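Local coordinates for protein kinase domain-containing protein (Chaetomium thermophilum, PDB 6Z3U) that probably transfers phosphate from ATP to serine and threonine residues as the cyclin-dependent kinase of the CAK complex, with the RNA polymerase II tail repeats as likely substrates, at residues I121-Q127 / K164-L170; Y144-L148 / E213-L217; L175-E181 / P223-A229. All coordinates share one frame; numbering follows the deposited sequence.

Interaction 1 of 3, residues I121-Q127 / K164-L170; sequences IKKIKVQ and KDQNLNL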
loop_
_atom_site.group_PDB
_atom_site.type_symbol
_atom_site.label_atom_id
_atom_site.label_comp_id
_atom_site.label_asym_id
_atom_site.label_seq_id
_atom_site.Cartn_x
_atom_site.Cartn_y
_atom_site.Cartn_z
ATOM N N ILE B 121 -8.285 13.938 -14.692
ATOM C CA ILE B 121 -6.853 13.685 -14.755
ATOM C C ILE B 121 -6.179 14.618 -13.761
ATOM O O ILE B 121 -6.120 15.835 -13.978
ATOM C CB ILE B 121 -6.294 13.898 -16.168
ATOM C CG1 ILE B 121 -7.072 13.066 -17.187
ATOM C CG2 ILE B 121 -4.821 13.530 -16.203
ATOM C CD1 ILE B 121 -6.815 13.468 -18.622
ATOM N N LYS B 122 -5.650 14.052 -12.683
ATOM C CA LYS B 122 -4.906 14.822 -11.698
ATOM C C LYS B 122 -3.435 14.788 -12.091
ATOM O O LYS B 122 -2.815 13.719 -12.101
ATOM C CB LYS B 122 -5.100 14.266 -10.288
ATOM C CG LYS B 122 -4.342 15.049 -9.216
ATOM C CD LYS B 122 -4.344 14.353 -7.859
ATOM C CE LYS B 122 -5.683 14.463 -7.160
ATOM N NZ LYS B 122 -5.627 13.861 -5.797
ATOM N N LYS B 123 -2.884 15.948 -12.422
ATOM C CA LYS B 123 -1.483 16.061 -12.815
ATOM C C LYS B 123 -0.713 16.463 -11.566
ATOM O O LYS B 123 -0.725 17.627 -11.157
ATOM C CB LYS B 123 -1.296 17.068 -13.942
ATOM C CG LYS B 123 0.136 17.158 -14.448
ATOM C CD LYS B 123 0.199 17.774 -15.836
ATOM C CE LYS B 123 1.607 17.724 -16.404
ATOM N NZ LYS B 123 1.646 18.138 -17.836
ATOM N N ILE B 124 -0.048 15.488 -10.961
ATOM C CA ILE B 124 0.728 15.714 -9.748
ATOM C C ILE B 124 2.068 16.308 -10.154
ATOM O O ILE B 124 2.816 15.706 -10.933
ATOM C CB ILE B 124 0.915 14.414 -8.956
ATOM C CG1 ILE B 124 -0.442 13.791 -8.623
ATOM C CG2 ILE B 124 1.696 14.683 -7.675
ATOM C CD1 ILE B 124 -0.349 12.376 -8.091
ATOM N N LYS B 125 2.375 17.491 -9.635
ATOM C CA LYS B 125 3.647 18.136 -9.939
ATOM C C LYS B 125 4.694 17.457 -9.070
ATOM O O LYS B 125 4.867 17.799 -7.897
ATOM C CB LYS B 125 3.571 19.634 -9.684
ATOM C CG LYS B 125 2.445 20.325 -10.440
ATOM C CD LYS B 125 2.529 21.840 -10.321
ATOM C CE LYS B 125 1.401 22.522 -11.084
ATOM N NZ LYS B 125 1.590 23.998 -11.180
ATOM N N VAL B 126 5.390 16.476 -9.655
ATOM C CA VAL B 126 6.380 15.690 -8.920
ATOM C C VAL B 126 7.351 16.592 -8.178
ATOM O O VAL B 126 7.901 16.202 -7.139
ATOM C CB VAL B 126 7.108 14.730 -9.890
ATOM C CG1 VAL B 126 8.621 14.729 -9.658
ATOM C CG2 VAL B 126 6.547 13.317 -9.747
ATOM N N GLN B 127 7.572 17.807 -8.676
ATOM C CA GLN B 127 8.423 18.789 -8.010
ATOM C C GLN B 127 7.489 19.850 -7.430
ATOM O O GLN B 127 7.036 20.749 -8.144
ATOM C CB GLN B 127 9.449 19.391 -8.969
ATOM C CG GLN B 127 8.909 19.905 -10.307
ATOM C CD GLN B 127 8.768 18.821 -11.362
ATOM O OE1 GLN B 127 9.553 17.872 -11.406
ATOM N NE2 GLN B 127 7.783 18.979 -12.242
ATOM N N LYS B 164 5.215 13.910 -20.350
ATOM C CA LYS B 164 6.439 14.254 -21.067
ATOM C C LYS B 164 7.395 15.052 -20.188
ATOM O O LYS B 164 8.618 14.910 -20.313
ATOM C CB LYS B 164 6.107 15.030 -22.348
ATOM C CG LYS B 164 5.605 16.472 -22.161
ATOM C CD LYS B 164 4.164 16.539 -21.671
ATOM C CE LYS B 164 3.667 17.976 -21.582
ATOM N NZ LYS B 164 2.249 18.049 -21.130
ATOM N N ASP B 165 6.863 15.879 -19.286
ATOM C CA ASP B 165 7.671 16.685 -18.381
ATOM C C ASP B 165 8.023 15.940 -17.095
ATOM O O ASP B 165 8.292 16.580 -16.072
ATOM C CB ASP B 165 6.948 17.995 -18.052
ATOM C CG ASP B 165 5.645 17.776 -17.306
ATOM O OD1 ASP B 165 4.925 16.808 -17.628
ATOM O OD2 ASP B 165 5.339 18.577 -16.398
ATOM N N GLN B 166 8.029 14.607 -17.132
ATOM C CA GLN B 166 8.394 13.785 -15.979
ATOM C C GLN B 166 7.500 14.075 -14.776
ATOM O O GLN B 166 7.951 14.091 -13.629
ATOM C CB GLN B 166 9.868 13.975 -15.623
ATOM C CG GLN B 166 10.809 13.689 -16.785
ATOM C CD GLN B 166 10.636 12.289 -17.349
ATOM O OE1 GLN B 166 10.762 11.296 -16.630
ATOM N NE2 GLN B 166 10.340 12.204 -18.642
ATOM N N ASN B 167 6.218 14.304 -15.040
ATOM C CA ASN B 167 5.221 14.495 -14.000
ATOM C C ASN B 167 4.311 13.277 -13.924
ATOM O O ASN B 167 4.175 12.510 -14.880
ATOM C CB ASN B 167 4.391 15.757 -14.253
ATOM C CG ASN B 167 4.995 16.987 -13.606
ATOM O OD1 ASN B 167 6.148 16.972 -13.170
ATOM N ND2 ASN B 167 4.214 18.057 -13.527
ATOM N N LEU B 168 3.689 13.106 -12.763
ATOM C CA LEU B 168 2.821 11.968 -12.499
ATOM C C LEU B 168 1.371 12.358 -12.755
ATOM O O LEU B 168 0.924 13.428 -12.326
ATOM C CB LEU B 168 2.994 11.484 -11.062
ATOM C CG LEU B 168 2.263 10.196 -10.690
ATOM C CD1 LEU B 168 2.759 9.035 -11.535
ATOM C CD2 LEU B 168 2.436 9.899 -9.210
ATOM N N ASN B 169 0.640 11.489 -13.446
ATOM C CA ASN B 169 -0.749 11.745 -13.801
ATOM C C ASN B 169 -1.620 10.602 -13.306
ATOM O O ASN B 169 -1.293 9.430 -13.518
ATOM C CB ASN B 169 -0.917 11.912 -15.315
ATOM C CG ASN B 169 -0.103 13.062 -15.867
ATOM O OD1 ASN B 169 1.061 12.893 -16.224
ATOM N ND2 ASN B 169 -0.711 14.242 -15.937
ATOM N N LEU B 170 -2.723 10.948 -12.649
ATOM C CA LEU B 170 -3.687 9.978 -12.150
ATOM C C LEU B 170 -5.004 10.166 -12.889
ATOM O O LEU B 170 -5.624 11.231 -12.799
ATOM C CB LEU B 170 -3.907 10.142 -10.649
ATOM C CG LEU B 170 -2.671 10.087 -9.755
ATOM C CD1 LEU B 170 -3.090 10.175 -8.295
ATOM C CD2 LEU B 170 -1.865 8.828 -10.017
#
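K122 and L170 form an antiparallel hydrogen-bonded pair where strand 121-124 meets strand 168-170, with K122 N giving to L170 O at 2.8 Å and L170 N returning to K122 O at 2.8 Å. I124 and L168 repeat the pattern two residues further along, with I124 N 2.7 Å from L168 O. K123 and N169, between them, form a non-hydrogen-bonded pair.

Apolar contacts fill the face of I124, L168 and L170. I124 CD1 sits 3.5 Å from L170 CD1 and also meets L168 CD2, while L142 of helix 136-148 packs on both leucines.

Polar side chains occupy the other face and the loop end. K123 stays extended from a chi1 of -176° outward and runs alongside N169, its CG 3.4 Å from N169 ND2. Its NZ makes a long salt bridge of 3.5 Å to D165 OD1, an oxygen that also bonds S163, and K164 NZ, of like charge, lies 3.3 Å from K123 NZ. Q127 NE2 donates a weak, bent bond to N167 OD1 (2.7 Å, 127° at the hydrogen), the two amide planes 26° apart; Q127 OE1 meets R376 of the cyclin chain.

K122, a predicted ATP-binding residue, reaches with NZ to E141 on helix 136-148, the strand lysine to helix glutamate salt bridge characteristic of the N-lobe of active protein kinases.

Interaction 2 of 3, residues Y144-L148 / E213-L217; sequences YLREL and ENFIL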
loop_
_atom_site.group_PDB
_atom_site.type_symbol
_atom_site.label_atom_id
_atom_site.label_comp_id
_atom_site.label_asym_id
_atom_site.label_seq_id
_atom_site.Cartn_x
_atom_site.Cartn_y
_atom_site.Cartn_z
ATOM N N TYR B 144 -2.290 2.853 -2.456
ATOM C CA TYR B 144 -3.509 2.381 -1.809
ATOM C C TYR B 144 -4.741 2.533 -2.689
ATOM O O TYR B 144 -5.671 1.725 -2.581
ATOM C CB TYR B 144 -3.699 3.112 -0.482
ATOM C CG TYR B 144 -2.616 2.789 0.522
ATOM C CD1 TYR B 144 -2.300 1.471 0.828
ATOM C CD2 TYR B 144 -1.895 3.795 1.148
ATOM C CE1 TYR B 144 -1.306 1.164 1.737
ATOM C CE2 TYR B 144 -0.898 3.498 2.060
ATOM C CZ TYR B 144 -0.609 2.180 2.350
ATOM O OH TYR B 144 0.382 1.878 3.255
ATOM N N LEU B 145 -4.780 3.541 -3.561
ATOM C CA LEU B 145 -5.903 3.651 -4.486
ATOM C C LEU B 145 -5.959 2.445 -5.417
ATOM O O LEU B 145 -7.045 1.976 -5.777
ATOM C CB LEU B 145 -5.807 4.950 -5.284
ATOM C CG LEU B 145 -6.108 6.236 -4.508
ATOM C CD1 LEU B 145 -5.890 7.453 -5.392
ATOM C CD2 LEU B 145 -7.527 6.227 -3.964
ATOM N N ARG B 146 -4.797 1.928 -5.818
ATOM C CA ARG B 146 -4.773 0.706 -6.613
ATOM C C ARG B 146 -5.166 -0.500 -5.768
ATOM O O ARG B 146 -5.849 -1.411 -6.249
ATOM C CB ARG B 146 -3.383 0.505 -7.217
ATOM C CG ARG B 146 -3.191 -0.824 -7.933
ATOM C CD ARG B 146 -4.171 -0.983 -9.081
ATOM N NE ARG B 146 -4.067 -2.292 -9.717
ATOM C CZ ARG B 146 -4.643 -3.397 -9.255
ATOM N NH1 ARG B 146 -5.362 -3.362 -8.140
ATOM N NH2 ARG B 146 -4.494 -4.541 -9.905
ATOM N N GLU B 147 -4.754 -0.511 -4.498
ATOM C CA GLU B 147 -5.051 -1.643 -3.628
ATOM C C GLU B 147 -6.546 -1.755 -3.356
ATOM O O GLU B 147 -7.104 -2.858 -3.361
ATOM C CB GLU B 147 -4.278 -1.494 -2.315
ATOM C CG GLU B 147 -3.491 -2.723 -1.888
ATOM C CD GLU B 147 -2.529 -2.423 -0.749
ATOM O OE1 GLU B 147 -2.625 -3.082 0.309
ATOM O OE2 GLU B 147 -1.688 -1.511 -0.902
ATOM N N LEU B 148 -7.210 -0.626 -3.129
ATOM C CA LEU B 148 -8.622 -0.589 -2.777
ATOM C C LEU B 148 -9.540 -0.551 -3.990
ATOM O O LEU B 148 -10.764 -0.575 -3.823
ATOM C CB LEU B 148 -8.901 0.624 -1.887
ATOM C CG LEU B 148 -8.311 0.534 -0.482
ATOM C CD1 LEU B 148 -8.406 1.878 0.210
ATOM C CD2 LEU B 148 -9.030 -0.540 0.324
ATOM N N GLU B 213 -11.024 -3.761 5.844
ATOM C CA GLU B 213 -11.058 -5.123 5.321
ATOM C C GLU B 213 -9.781 -5.448 4.556
ATOM O O GLU B 213 -9.375 -6.614 4.492
ATOM C CB GLU B 213 -12.281 -5.309 4.422
ATOM C CG GLU B 213 -12.865 -6.722 4.424
ATOM C CD GLU B 213 -13.415 -7.136 5.782
ATOM O OE1 GLU B 213 -13.503 -8.355 6.040
ATOM O OE2 GLU B 213 -13.768 -6.247 6.586
ATOM N N ASN B 214 -9.143 -4.433 3.969
ATOM C CA ASN B 214 -7.887 -4.587 3.250
ATOM C C ASN B 214 -6.696 -4.067 4.046
ATOM O O ASN B 214 -5.646 -3.771 3.465
ATOM C CB ASN B 214 -7.966 -3.875 1.900
ATOM C CG ASN B 214 -8.962 -4.521 0.964
ATOM O OD1 ASN B 214 -8.604 -5.369 0.144
ATOM N ND2 ASN B 214 -10.226 -4.142 1.097
ATOM N N PHE B 215 -6.848 -3.934 5.364
ATOM C CA PHE B 215 -5.745 -3.590 6.259
ATOM C C PHE B 215 -5.093 -2.271 5.852
ATOM O O PHE B 215 -3.872 -2.163 5.722
ATOM C CB PHE B 215 -4.715 -4.719 6.309
ATOM C CG PHE B 215 -5.325 -6.085 6.416
ATOM C CD1 PHE B 215 -6.004 -6.464 7.562
ATOM C CD2 PHE B 215 -5.210 -6.993 5.378
ATOM C CE1 PHE B 215 -6.565 -7.718 7.666
ATOM C CE2 PHE B 215 -5.766 -8.249 5.477
ATOM C CZ PHE B 215 -6.445 -8.612 6.620
ATOM N N ILE B 216 -5.928 -1.253 5.662
ATOM C CA ILE B 216 -5.480 0.082 5.289
ATOM C C ILE B 216 -6.182 1.085 6.189
ATOM O O ILE B 216 -7.406 1.031 6.351
ATOM C CB ILE B 216 -5.774 0.390 3.810
ATOM C CG1 ILE B 216 -4.978 -0.546 2.904
ATOM C CG2 ILE B 216 -5.444 1.839 3.499
ATOM C CD1 ILE B 216 -5.533 -0.649 1.506
ATOM N N LEU B 217 -5.410 1.985 6.787
ATOM C CA LEU B 217 -5.949 3.093 7.562
ATOM C C LEU B 217 -5.951 4.346 6.696
ATOM O O LEU B 217 -4.961 4.636 6.019
ATOM C CB LEU B 217 -5.124 3.325 8.827
ATOM C CG LEU B 217 -5.098 2.187 9.848
ATOM C CD1 LEU B 217 -4.093 2.486 10.954
ATOM C CD2 LEU B 217 -6.482 1.961 10.433
#
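One methyl group, I216 CD1, is the common meeting point of three side chains of helix 136-148, and no hydrogen bond crosses between the two segments. L148 and I216 reach toward each other tip to tip, L148 CG coming to 3.6 Å from I216 CD1. Y144 presents its ring obliquely, CD1 at 3.9 Å from I216 CD1, while I216 CG2 lies over one ring face, offset toward the rim. E147 runs past the same methyl, with CB and OE1 both near it. In I216, chi1 (-64°) sets CG1 anti to the carbonyl carbon and chi2 (160°) carries CD1 on to the helix.

L148 CD2 also slides past N214, 3.8 Å from N214 CB. An alanine in place of L148 would probably open a gap beside I216 CD1 and leave N214 CB without its neighbour on the helix. Y144 OH bonds S244, and N214 ND2 bonds the carbonyl of W210.

F215, with positive phi, is the C-prime residue of a Schellman motif that closes helix 194-213. Strand 216-217 follows and leads to the catalytic loop bearing D220, the predicted proton acceptor; the C-terminal end of the N-lobe helix rests on the C-lobe, as in the kinase fold.

Interaction 3 of 3, residues L175-E181 / P223-A229; sequences LPLGDLE and PNNLLIA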
loop_
_atom_site.group_PDB
_atom_site.type_symbol
_atom_site.label_atom_id
_atom_site.label_comp_id
_atom_site.label_asym_id
_atom_site.label_seq_id
_atom_site.Cartn_x
_atom_site.Cartn_y
_atom_site.Cartn_z
ATOM N N LEU B 175 -16.116 12.899 -10.637
ATOM C CA LEU B 175 -17.114 13.109 -9.589
ATOM C C LEU B 175 -17.550 14.568 -9.618
ATOM O O LEU B 175 -17.007 15.405 -8.879
ATOM C CB LEU B 175 -16.541 12.727 -8.223
ATOM C CG LEU B 175 -15.862 11.355 -8.178
ATOM C CD1 LEU B 175 -15.224 11.105 -6.821
ATOM C CD2 LEU B 175 -16.856 10.251 -8.514
ATOM N N PRO B 176 -18.541 14.921 -10.445
ATOM C CA PRO B 176 -18.840 16.342 -10.672
ATOM C C PRO B 176 -19.685 17.010 -9.598
ATOM O O PRO B 176 -19.737 18.248 -9.570
ATOM C CB PRO B 176 -19.594 16.320 -12.010
ATOM C CG PRO B 176 -20.275 14.990 -12.024
ATOM C CD PRO B 176 -19.333 14.039 -11.325
ATOM N N LEU B 177 -20.335 16.257 -8.713
ATOM C CA LEU B 177 -21.272 16.833 -7.757
ATOM C C LEU B 177 -20.603 17.337 -6.483
ATOM O O LEU B 177 -21.296 17.579 -5.490
ATOM C CB LEU B 177 -22.356 15.813 -7.399
ATOM C CG LEU B 177 -23.388 15.524 -8.489
ATOM C CD1 LEU B 177 -24.469 14.598 -7.960
ATOM C CD2 LEU B 177 -24.006 16.807 -9.008
ATOM N N GLY B 178 -19.285 17.490 -6.482
ATOM C CA GLY B 178 -18.607 18.092 -5.352
ATOM C C GLY B 178 -18.344 17.130 -4.216
ATOM O O GLY B 178 -18.037 15.957 -4.444
ATOM N N ASP B 179 -18.459 17.620 -2.982
ATOM C CA ASP B 179 -18.200 16.821 -1.793
ATOM C C ASP B 179 -19.284 17.102 -0.760
ATOM O O ASP B 179 -20.202 17.897 -0.987
ATOM C CB ASP B 179 -16.799 17.108 -1.239
ATOM C CG ASP B 179 -16.569 18.582 -0.972
ATOM O OD1 ASP B 179 -17.401 19.202 -0.272
ATOM O OD2 ASP B 179 -15.552 19.120 -1.457
ATOM N N LEU B 180 -19.173 16.436 0.390
ATOM C CA LEU B 180 -20.180 16.558 1.434
ATOM C C LEU B 180 -20.009 17.809 2.285
ATOM O O LEU B 180 -20.973 18.238 2.925
ATOM C CB LEU B 180 -20.144 15.325 2.338
ATOM C CG LEU B 180 -21.480 14.624 2.570
ATOM C CD1 LEU B 180 -22.111 14.206 1.259
ATOM C CD2 LEU B 180 -21.284 13.416 3.473
ATOM N N GLU B 181 -18.808 18.390 2.327
ATOM C CA GLU B 181 -18.618 19.606 3.109
ATOM C C GLU B 181 -19.438 20.750 2.533
ATOM O O GLU B 181 -20.136 21.459 3.265
ATOM C CB GLU B 181 -17.139 19.986 3.149
ATOM C CG GLU B 181 -16.814 21.029 4.209
ATOM C CD GLU B 181 -15.808 22.055 3.730
ATOM O OE1 GLU B 181 -14.640 22.003 4.179
ATOM O OE2 GLU B 181 -16.185 22.904 2.893
ATOM N N PRO B 223 -15.406 15.774 5.947
ATOM C CA PRO B 223 -16.408 15.983 4.886
ATOM C C PRO B 223 -15.817 16.337 3.530
ATOM O O PRO B 223 -16.248 15.780 2.510
ATOM C CB PRO B 223 -17.273 17.119 5.454
ATOM C CG PRO B 223 -17.122 17.004 6.930
ATOM C CD PRO B 223 -15.708 16.564 7.156
ATOM N N ASN B 224 -14.849 17.253 3.475
ATOM C CA ASN B 224 -14.347 17.701 2.180
ATOM C C ASN B 224 -13.504 16.651 1.468
ATOM O O ASN B 224 -13.107 16.883 0.322
ATOM C CB ASN B 224 -13.535 18.987 2.339
ATOM C CG ASN B 224 -12.443 18.860 3.373
ATOM O OD1 ASN B 224 -12.707 18.871 4.575
ATOM N ND2 ASN B 224 -11.203 18.746 2.913
ATOM N N ASN B 225 -13.209 15.523 2.111
ATOM C CA ASN B 225 -12.567 14.394 1.451
ATOM C C ASN B 225 -13.571 13.333 1.019
ATOM O O ASN B 225 -13.168 12.224 0.652
ATOM C CB ASN B 225 -11.515 13.769 2.371
ATOM C CG ASN B 225 -10.278 14.636 2.518
ATOM O OD1 ASN B 225 -10.025 15.531 1.709
ATOM N ND2 ASN B 225 -9.493 14.368 3.557
ATOM N N LEU B 226 -14.864 13.645 1.066
ATOM C CA LEU B 226 -15.934 12.747 0.634
ATOM C C LEU B 226 -16.549 13.326 -0.640
ATOM O O LEU B 226 -17.441 14.170 -0.587
ATOM C CB LEU B 226 -16.978 12.577 1.738
ATOM C CG LEU B 226 -16.468 11.878 2.999
ATOM C CD1 LEU B 226 -17.414 12.071 4.166
ATOM C CD2 LEU B 226 -16.283 10.400 2.715
ATOM N N LEU B 227 -16.059 12.861 -1.788
ATOM C CA LEU B 227 -16.527 13.345 -3.076
ATOM C C LEU B 227 -17.783 12.590 -3.507
ATOM O O LEU B 227 -18.053 11.473 -3.057
ATOM C CB LEU B 227 -15.425 13.192 -4.119
ATOM C CG LEU B 227 -14.054 13.708 -3.675
ATOM C CD1 LEU B 227 -13.076 13.691 -4.831
ATOM C CD2 LEU B 227 -14.163 15.114 -3.102
ATOM N N ILE B 228 -18.553 13.215 -4.398
ATOM C CA ILE B 228 -19.873 12.729 -4.786
ATOM C C ILE B 228 -19.891 12.490 -6.292
ATOM O O ILE B 228 -19.522 13.377 -7.069
ATOM C CB ILE B 228 -20.981 13.722 -4.392
ATOM C CG1 ILE B 228 -20.799 14.186 -2.946
ATOM C CG2 ILE B 228 -22.345 13.068 -4.533
ATOM C CD1 ILE B 228 -21.714 15.323 -2.556
ATOM N N ALA B 229 -20.335 11.303 -6.696
ATOM C CA ALA B 229 -20.422 10.955 -8.105
ATOM C C ALA B 229 -21.676 11.554 -8.742
ATOM O O ALA B 229 -22.549 12.110 -8.069
ATOM C CB ALA B 229 -20.418 9.436 -8.279
#
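I228 is the tightly packed centre of this contact, held against the turn 177-179 and against L180. Its CB lies 3.9 Å from L177 CB, while its CD1 comes closest to D179 O, at 3.4 Å, and meets L180 CD1 at about a right angle, 4.0 Å away. A chi1 of -47° sends CG1 anti to the carbonyl carbon, and chi2 (171°) carries CD1 on from there. I228 N donates to G178 O at 2.8 Å, and G178 itself has the positive phi that glycine accepts readily. L226 joins the buried side through its CD1, obliquely against L180 CD2, and a weak bond runs from L180 N to L226 O; W200 and L204 of helix 194-213 cover L180 and L226 respectively. P223 is packed as well, its CB 3.7 Å from E181 CB and its ring touched by V285 and E288 of helix 276-291. At the other end L175 crosses L227 at about a right angle, its CD1 on L227 CB, and its second branch, CD2, lies 3.7 Å from A229 CB.

The elements brought together here are the hinge linker of the kinase fold, with the first turn of helix 180-185, and the first strand of the hairpin 226-228/234-236 that follows the catalytic loop. A single bridge, D179 with L227, joins the backbones. D179 is the N-cap of the helix, its OD1 accepting from M182 N.

The looser side is made by two partly exposed places. The bond from L177 N to I228 O is weak. E181 and N224 lie side by side and point the same way, with carboxylate and amide planes 54° apart and E181 OE1 no nearer than 3.7 Å to N224 OD1; E181 CB lies 3.6 Å from N224 N.

The three contacts illustrate how chemistry follows position in a bilobal kinase. Interaction 1 lies far out in the N-lobe sheet, is partly buried, and combines strand pairing with charged and amide groups near the cyclin chain. Interaction 2 is buried, without hydrogen bonds between its segments and mostly apolar, and joins helix 136-148 to the C-lobe. Interaction 3, also partly buried, mixes a few backbone bonds with leucine and isoleucine packing at the hinge linker. No two share a segment, and their centres stand 20 to 23 Å apart, but the elements are consecutive: strand 118-124 precedes helix 136-148, strand 168-172 precedes helix 180-185, and strand 216-217 precedes strand 226-228, flanking the catalytic loop.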